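Long-range contacts in beta-L-arabinobiosidase (Bacteroides thetaiotaomicron, PDB 5MQR), which probably hydrolyses arabinose-containing glycosidic linkages in plant pectin, a complex glycan that gut bacteria break down: residues F633-E637 / G990-I994; A918-T923 / L998-G1003; I732-R737 / D773-L778. All coordinates share one frame; numbering follows the deposited sequence.

How the interactions relate
Along the chain, interaction 3 is nested inside the loop closed by interaction 1, whereas interactions 1 and 2 cross: 918-923 comes before 990-994, and 998-1003 after it. Residues 990-994 and 998-1003 are separated by only three residues, and the centres of interactions 1 and 2 lie 21 Å apart. Interaction 3 is remote, its centre 35 Å from that of interaction 1 and 37 Å from that of interaction 2. Both segments of interactions 2 and 3, and 990-994, fall in the MGH1-like glycoside hydrolase range. Interaction 1 joins helix 627-636 to strand 991-992, interaction 2 joins the 917-922 hairpin to the loop after that strand, and interaction 3 separately joins helices 726-737 and 768-788.

Interaction 1. Residues F633-E637 / G990-I994; sequences FNGME and GRPYI
Arg991 runs along selenomethionine Met636 and ends at Glu637, so its side chain traces most of this contact. At the root, CB of Arg991 lies 4.0 Å from SE of Met636. Farther out, CD packs 3.7 Å from CG of Met636; the two chains slide past each other in opposite directions, Met636 being extended beyond CG. A bend at chi3 (-73°) then turns NE of Arg991 to OE2 of Glu637, 3.0 Å away, in a hydrogen-bonded salt bridge with an N-H...O angle of 146°. The carboxylate and guanidinium planes stand 89° apart, so the pairing is not a flat one, and NE makes the bridge to Glu637. At the tip, the backbone O of Met636 lies over one face of the guanidinium group. The other carboxylate oxygen, OE1 of Glu637, is bonded to Tyr1015 OH, and a water 2.7 Å from both this OE1 and Pro992 O can link the acid to the backbone of strand 991-992.

Beneath the charged pair the contact is apolar: SE of Met636 is 4.0 Å from CD of Pro992, and CE1 of Phe633 is 4.0 Å from CG of Pro992. The last turn of helix 627-636 thereby rests on strand 991-992, which pairs antiparallel with 987-988. Helix 666-680 lies alongside, with Trp677 meeting the Phe633 ring and Glu670 and Tyr674 touching Pro992.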
# COMPACT_ATOMS: atom_id res chain seq x y z
N PHE A 633 -2.21 5.87 27.75
CA PHE A 633 -3.46 6.13 28.47
C PHE A 633 -3.49 5.42 29.84
O PHE A 633 -3.92 6.00 30.84
CB PHE A 633 -4.69 5.70 27.63
CG PHE A 633 -4.75 6.31 26.24
CD1 PHE A 633 -4.24 7.60 25.96
CD2 PHE A 633 -5.35 5.60 25.21
CE1 PHE A 633 -4.33 8.13 24.69
CE2 PHE A 633 -5.43 6.14 23.93
CZ PHE A 633 -4.91 7.40 23.66
N ASN A 634 -2.97 4.20 29.89
CA ASN A 634 -2.88 3.45 31.14
C ASN A 634 -1.95 4.11 32.18
O ASN A 634 -2.22 4.07 33.35
CB ASN A 634 -2.45 2.01 30.87
CG ASN A 634 -3.49 1.20 30.14
OD1 ASN A 634 -4.68 1.57 30.07
ND2 ASN A 634 -3.06 0.10 29.55
N GLY A 635 -0.85 4.71 31.71
CA GLY A 635 0.16 5.32 32.57
C GLY A 635 -0.10 6.77 32.96
O GLY A 635 0.47 7.22 33.94
N MSE A 636 -0.98 7.49 32.25
CA MSE A 636 -1.09 8.96 32.43
C MSE A 636 -1.91 9.41 33.62
O MSE A 636 -1.78 10.56 34.06
CB MSE A 636 -1.61 9.63 31.15
CG MSE A 636 -3.11 9.43 30.92
SE MSE A 636 -3.57 10.03 29.10
CE MSE A 636 -5.48 9.50 29.19
N GLU A 637 -2.75 8.52 34.13
CA GLU A 637 -3.65 8.82 35.24
C GLU A 637 -4.10 7.51 35.90
O GLU A 637 -3.97 6.43 35.31
CB GLU A 637 -4.88 9.67 34.76
CG GLU A 637 -5.72 9.02 33.64
CD GLU A 637 -6.55 9.99 32.78
OE1 GLU A 637 -7.61 9.55 32.24
OE2 GLU A 637 -6.16 11.18 32.62
N GLY A 990 -4.24 18.71 30.01
CA GLY A 990 -3.30 18.27 29.01
C GLY A 990 -3.43 16.86 28.48
O GLY A 990 -2.61 16.44 27.66
N ARG A 991 -4.45 16.14 28.90
CA ARG A 991 -4.62 14.73 28.55
C ARG A 991 -5.98 14.53 27.93
O ARG A 991 -6.90 15.24 28.27
CB ARG A 991 -4.55 13.86 29.79
CG ARG A 991 -3.26 13.99 30.57
CD ARG A 991 -3.20 13.01 31.72
NE ARG A 991 -4.09 13.39 32.83
CZ ARG A 991 -3.78 14.22 33.80
NH1 ARG A 991 -2.60 14.84 33.85
NH2 ARG A 991 -4.66 14.46 34.76
N PRO A 992 -6.11 13.55 27.04
CA PRO A 992 -7.42 13.27 26.47
C PRO A 992 -8.44 13.01 27.57
O PRO A 992 -8.10 12.43 28.62
CB PRO A 992 -7.22 12.01 25.64
CG PRO A 992 -5.74 11.84 25.46
CD PRO A 992 -5.04 12.69 26.47
N TYR A 993 -9.66 13.48 27.32
CA TYR A 993 -10.69 13.54 28.32
C TYR A 993 -12.05 13.66 27.64
O TYR A 993 -12.24 14.49 26.76
CB TYR A 993 -10.45 14.74 29.22
CG TYR A 993 -11.42 14.86 30.36
CD1 TYR A 993 -12.63 15.49 30.19
CD2 TYR A 993 -11.10 14.38 31.64
CE1 TYR A 993 -13.53 15.63 31.24
CE2 TYR A 993 -12.00 14.50 32.71
CZ TYR A 993 -13.23 15.12 32.49
OH TYR A 993 -14.17 15.30 33.49
N ILE A 994 -12.98 12.80 28.05
CA ILE A 994 -14.37 12.87 27.61
C ILE A 994 -15.21 12.93 28.88
O ILE A 994 -15.26 11.96 29.67
CB ILE A 994 -14.80 11.73 26.65
CG1 ILE A 994 -16.26 11.90 26.20
CG2 ILE A 994 -14.64 10.35 27.26
CD1 ILE A 994 -16.56 13.19 25.47
O HOH W 1 -9.24 10.77 30.41
O HOH W 2 -7.68 13.22 31.26

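Interaction 2. Residues A918-T923 / L998-G1003; sequences APYGLT and LDEVTG
Tyr920 lays its ring over Gly1003, joining the type I turn of a short beta-hairpin (strands 917-918 and 921-922) with a two-residue loop to a loop shaped by an Asx turn at Asp999. CA of Gly1003 stands 3.5 Å from the centroid of the Tyr920 ring and 10° off its normal, a CH-pi contact centred on the face. The fit depends on the glycine: a beta carbon there would fall 2.7 Å from CE2 of Tyr920, and the positive phi of Gly1003 is itself best suited to glycine. The ring is also approached at its edge, where O of Val1001 lies 3.3 Å from CE1 of Tyr920. With CG anti to the carbonyl carbon (chi1 -73°), Tyr920 leans over the loop, and its backbone N donates to O of Glu1000, at 2.9 Å and 152°.

On the neighbouring side, the Glu1000 and Thr923 side chains pass at a slant, CB of Glu1000 being 3.7 Å from CG2 of Thr923, and Ala918 CB adds to this apolar patch. A bend at chi2 carries the Glu1000 carboxylate away to a salt bridge with Arg933, which also pairs with OD2 of Asp999. The remaining oxygen, Asp999 OD1, fixes the loop through two backbone donors: Val1001 N arrives almost along the C-O bond direction, and Thr1002 N, 2.9 Å from the same OD1, comes from above the carboxylate plane.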
# COMPACT_ATOMS: atom_id res chain seq x y z
N ALA A 918 -19.24 28.08 18.03
CA ALA A 918 -18.54 28.61 19.22
C ALA A 918 -17.07 28.24 19.20
O ALA A 918 -16.67 27.36 18.41
CB ALA A 918 -19.19 28.09 20.50
N PRO A 919 -16.25 28.89 20.07
CA PRO A 919 -14.83 28.56 20.05
C PRO A 919 -14.48 27.09 20.29
O PRO A 919 -13.52 26.61 19.67
CB PRO A 919 -14.24 29.49 21.13
CG PRO A 919 -15.12 30.69 21.08
CD PRO A 919 -16.50 30.11 20.87
N TYR A 920 -15.25 26.37 21.10
CA TYR A 920 -14.97 24.93 21.33
C TYR A 920 -15.89 23.92 20.61
O TYR A 920 -15.82 22.72 20.88
CB TYR A 920 -14.79 24.64 22.83
CG TYR A 920 -13.46 25.18 23.29
CD1 TYR A 920 -13.31 26.52 23.62
CD2 TYR A 920 -12.35 24.38 23.32
CE1 TYR A 920 -12.08 27.03 23.99
CE2 TYR A 920 -11.12 24.87 23.68
CZ TYR A 920 -10.98 26.19 24.01
OH TYR A 920 -9.73 26.66 24.39
N GLY A 921 -16.68 24.39 19.65
CA GLY A 921 -17.56 23.55 18.82
C GLY A 921 -19.00 24.06 18.76
O GLY A 921 -19.24 25.26 18.60
N LEU A 922 -19.96 23.15 18.92
CA LEU A 922 -21.37 23.40 18.64
C LEU A 922 -22.15 23.52 19.93
O LEU A 922 -22.07 22.63 20.79
CB LEU A 922 -21.96 22.27 17.79
CG LEU A 922 -21.30 22.08 16.43
CD1 LEU A 922 -21.61 20.71 15.88
CD2 LEU A 922 -21.72 23.14 15.43
N THR A 923 -22.89 24.62 20.06
CA THR A 923 -23.70 24.87 21.24
C THR A 923 -24.99 24.05 21.14
O THR A 923 -25.32 23.52 20.05
CB THR A 923 -24.04 26.36 21.35
OG1 THR A 923 -24.59 26.80 20.10
CG2 THR A 923 -22.81 27.19 21.68
N LEU A 998 -19.26 21.00 28.46
CA LEU A 998 -18.22 22.02 28.61
C LEU A 998 -18.65 23.41 28.15
O LEU A 998 -19.60 23.58 27.38
CB LEU A 998 -16.96 21.60 27.82
CG LEU A 998 -17.19 21.48 26.31
CD1 LEU A 998 -16.14 22.25 25.54
CD2 LEU A 998 -17.26 20.04 25.81
N ASP A 999 -17.90 24.39 28.62
CA ASP A 999 -18.12 25.79 28.29
C ASP A 999 -17.74 26.05 26.83
O ASP A 999 -16.65 25.69 26.39
CB ASP A 999 -17.29 26.66 29.24
CG ASP A 999 -17.59 28.12 29.09
OD1 ASP A 999 -17.31 28.70 28.01
OD2 ASP A 999 -18.13 28.71 30.03
N GLU A 1000 -18.67 26.65 26.09
CA GLU A 1000 -18.52 26.84 24.64
C GLU A 1000 -17.44 27.84 24.23
O GLU A 1000 -16.86 27.73 23.14
CB GLU A 1000 -19.88 27.21 23.99
CG GLU A 1000 -20.33 28.68 24.13
CD GLU A 1000 -20.82 29.10 25.53
OE1 GLU A 1000 -21.03 28.23 26.42
OE2 GLU A 1000 -21.03 30.33 25.73
N VAL A 1001 -17.20 28.83 25.11
CA VAL A 1001 -16.16 29.86 24.90
C VAL A 1001 -14.79 29.46 25.46
O VAL A 1001 -13.77 29.72 24.82
CB VAL A 1001 -16.58 31.22 25.52
CG1 VAL A 1001 -15.47 32.29 25.42
CG2 VAL A 1001 -17.87 31.73 24.88
N THR A 1002 -14.78 28.86 26.66
CA THR A 1002 -13.52 28.63 27.40
C THR A 1002 -13.01 27.24 27.29
O THR A 1002 -11.87 27.03 27.59
CB THR A 1002 -13.60 28.94 28.90
OG1 THR A 1002 -14.45 28.01 29.57
CG2 THR A 1002 -14.11 30.33 29.11
N GLY A 1003 -13.85 26.30 26.91
CA GLY A 1003 -13.45 24.90 26.83
C GLY A 1003 -13.46 24.16 28.17
O GLY A 1003 -13.17 22.97 28.21

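Interaction 3. Residues I732-R737 / D773-L778; sequences IHTWYR and DMTKDL
The terminal methyl of selenomethionine Met774 sits over the ring of Tyr736. Its CE is 3.5 Å from the ring centroid and 18° off the normal, which identifies a CH-pi contact over the face, displaced somewhat toward the rim. Two successive bends of the Met774 chain, at chi2 and chi3, fold the methyl into this place, where CG2 of Ile732 also packs 3.8 Å from CE. The heavier SE atom is shared with the imidazole, lying near the plane of the His733 ring at its edge, 3.9 Å from CD2. CD2 of Leu778 lies 3.8 Å from CZ of Tyr736, at the hydroxyl end of the ring. Tyr736 OH itself is hydrogen-bonded to Glu781.

Outward from this core, the guanidinium of Arg737 passes with one face toward SE of Met774 and uses its edges on two acids. It grips Asp777 side-on, NE reaching OD2 at 3.2 Å and NH2 reaching OD1 at 2.8 Å, both nearly straight, with the two planes clearly tilted against each other. Asp773 is held end-on instead: NH1 and NH2 converge on the single atom OD2, the carboxylate standing 89° to the guanidinium. OD2 of Asp773 receives NH1 through its syn lone pair, while NH2 comes from above the carboxylate plane. A water spans that OD2 and His733 NE2. A leucine in place of Arg737 would probably leave Asp773 and Asp777 without their shared counter-charge and free both carboxylates to turn.

The segment axes approach to 11.0 Å at a crossing angle of 41°, and Met774 lies among Ile732, His733, Tyr736 and Arg737. This is a knob-into-hole contact between helices 726-737 and 768-788, consistent with the helical (alpha/alpha)6 barrel of six-hairpin glycosidases.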
# COMPACT_ATOMS: atom_id res chain seq x y z
N ILE A 732 -27.18 -5.36 24.06
CA ILE A 732 -28.54 -5.22 23.57
C ILE A 732 -29.48 -6.22 24.25
O ILE A 732 -30.52 -5.82 24.77
CB ILE A 732 -28.59 -5.34 22.02
CG1 ILE A 732 -27.91 -4.11 21.40
CG2 ILE A 732 -30.02 -5.47 21.49
CD1 ILE A 732 -27.60 -4.27 19.94
N HIS A 733 -29.12 -7.51 24.27
CA HIS A 733 -30.01 -8.49 24.90
C HIS A 733 -30.23 -8.18 26.39
O HIS A 733 -31.32 -8.38 26.89
CB HIS A 733 -29.53 -9.93 24.69
CG HIS A 733 -29.69 -10.42 23.28
ND1 HIS A 733 -29.04 -11.53 22.79
CD2 HIS A 733 -30.40 -9.91 22.24
CE1 HIS A 733 -29.35 -11.70 21.52
NE2 HIS A 733 -30.17 -10.74 21.16
N THR A 734 -29.22 -7.65 27.06
CA THR A 734 -29.34 -7.25 28.46
C THR A 734 -30.43 -6.17 28.65
O THR A 734 -31.25 -6.29 29.56
CB THR A 734 -27.99 -6.76 28.98
OG1 THR A 734 -27.08 -7.88 29.05
CG2 THR A 734 -28.12 -6.12 30.34
N TRP A 735 -30.44 -5.15 27.79
CA TRP A 735 -31.49 -4.12 27.83
C TRP A 735 -32.87 -4.70 27.60
O TRP A 735 -33.81 -4.32 28.31
CB TRP A 735 -31.24 -2.97 26.82
CG TRP A 735 -30.34 -1.92 27.31
CD1 TRP A 735 -29.10 -1.63 26.85
CD2 TRP A 735 -30.59 -1.01 28.39
NE1 TRP A 735 -28.56 -0.59 27.56
CE2 TRP A 735 -29.45 -0.21 28.53
CE3 TRP A 735 -31.66 -0.81 29.25
CZ2 TRP A 735 -29.36 0.81 29.48
CZ3 TRP A 735 -31.57 0.19 30.21
CH2 TRP A 735 -30.43 0.99 30.30
N TYR A 736 -33.01 -5.62 26.64
CA TYR A 736 -34.35 -6.07 26.20
C TYR A 736 -34.86 -7.34 26.88
O TYR A 736 -36.07 -7.59 26.90
CB TYR A 736 -34.41 -6.20 24.68
CG TYR A 736 -34.40 -4.86 23.99
CD1 TYR A 736 -33.20 -4.25 23.63
CD2 TYR A 736 -35.59 -4.19 23.70
CE1 TYR A 736 -33.19 -3.00 23.00
CE2 TYR A 736 -35.58 -2.95 23.08
CZ TYR A 736 -34.38 -2.36 22.72
OH TYR A 736 -34.37 -1.14 22.11
N ARG A 737 -33.94 -8.15 27.40
CA ARG A 737 -34.30 -9.43 28.01
C ARG A 737 -33.67 -9.66 29.38
O ARG A 737 -33.82 -10.72 29.95
CB ARG A 737 -33.90 -10.55 27.06
CG ARG A 737 -34.66 -10.50 25.75
CD ARG A 737 -33.90 -11.15 24.63
NE ARG A 737 -34.54 -10.90 23.35
CZ ARG A 737 -34.22 -11.50 22.20
NH1 ARG A 737 -33.24 -12.39 22.15
NH2 ARG A 737 -34.89 -11.20 21.10
N ASP A 773 -34.31 -11.75 15.02
CA ASP A 773 -34.68 -12.17 16.38
C ASP A 773 -35.03 -11.02 17.35
O ASP A 773 -35.71 -11.24 18.33
CB ASP A 773 -33.58 -13.07 16.97
CG ASP A 773 -33.86 -13.51 18.39
OD1 ASP A 773 -34.68 -14.44 18.61
OD2 ASP A 773 -33.27 -12.89 19.30
N MSE A 774 -34.54 -9.80 17.08
CA MSE A 774 -34.81 -8.60 17.90
C MSE A 774 -36.05 -7.82 17.50
O MSE A 774 -36.46 -6.89 18.20
CB MSE A 774 -33.59 -7.64 17.85
CG MSE A 774 -32.57 -7.94 18.93
SE MSE A 774 -33.29 -7.69 20.75
CE MSE A 774 -33.70 -5.76 20.64
N THR A 775 -36.66 -8.19 16.37
CA THR A 775 -37.78 -7.46 15.75
C THR A 775 -38.99 -7.31 16.71
O THR A 775 -39.48 -6.19 16.90
CB THR A 775 -38.11 -8.10 14.36
OG1 THR A 775 -37.18 -7.58 13.39
CG2 THR A 775 -39.48 -7.85 13.90
N LYS A 776 -39.46 -8.40 17.31
CA LYS A 776 -40.59 -8.33 18.23
C LYS A 776 -40.32 -7.43 19.43
O LYS A 776 -41.18 -6.64 19.79
CB LYS A 776 -41.00 -9.72 18.73
CG LYS A 776 -41.63 -10.57 17.65
CD LYS A 776 -42.22 -11.86 18.22
CE LYS A 776 -42.31 -12.96 17.16
NZ LYS A 776 -43.50 -13.83 17.41
N ASP A 777 -39.12 -7.54 19.99
CA ASP A 777 -38.69 -6.73 21.12
C ASP A 777 -38.75 -5.24 20.79
O ASP A 777 -39.16 -4.44 21.64
CB ASP A 777 -37.27 -7.04 21.57
CG ASP A 777 -37.05 -8.49 21.90
OD1 ASP A 777 -37.00 -9.31 20.93
OD2 ASP A 777 -36.91 -8.80 23.11
N LEU A 778 -38.35 -4.90 19.56
CA LEU A 778 -38.40 -3.51 19.10
C LEU A 778 -39.81 -3.01 18.84
O LEU A 778 -40.08 -1.83 19.08
CB LEU A 778 -37.53 -3.30 17.87
CG LEU A 778 -36.03 -3.52 18.10
CD1 LEU A 778 -35.34 -3.52 16.74
CD2 LEU A 778 -35.44 -2.50 19.06
O HOH W 3 -31.36 -11.18 18.74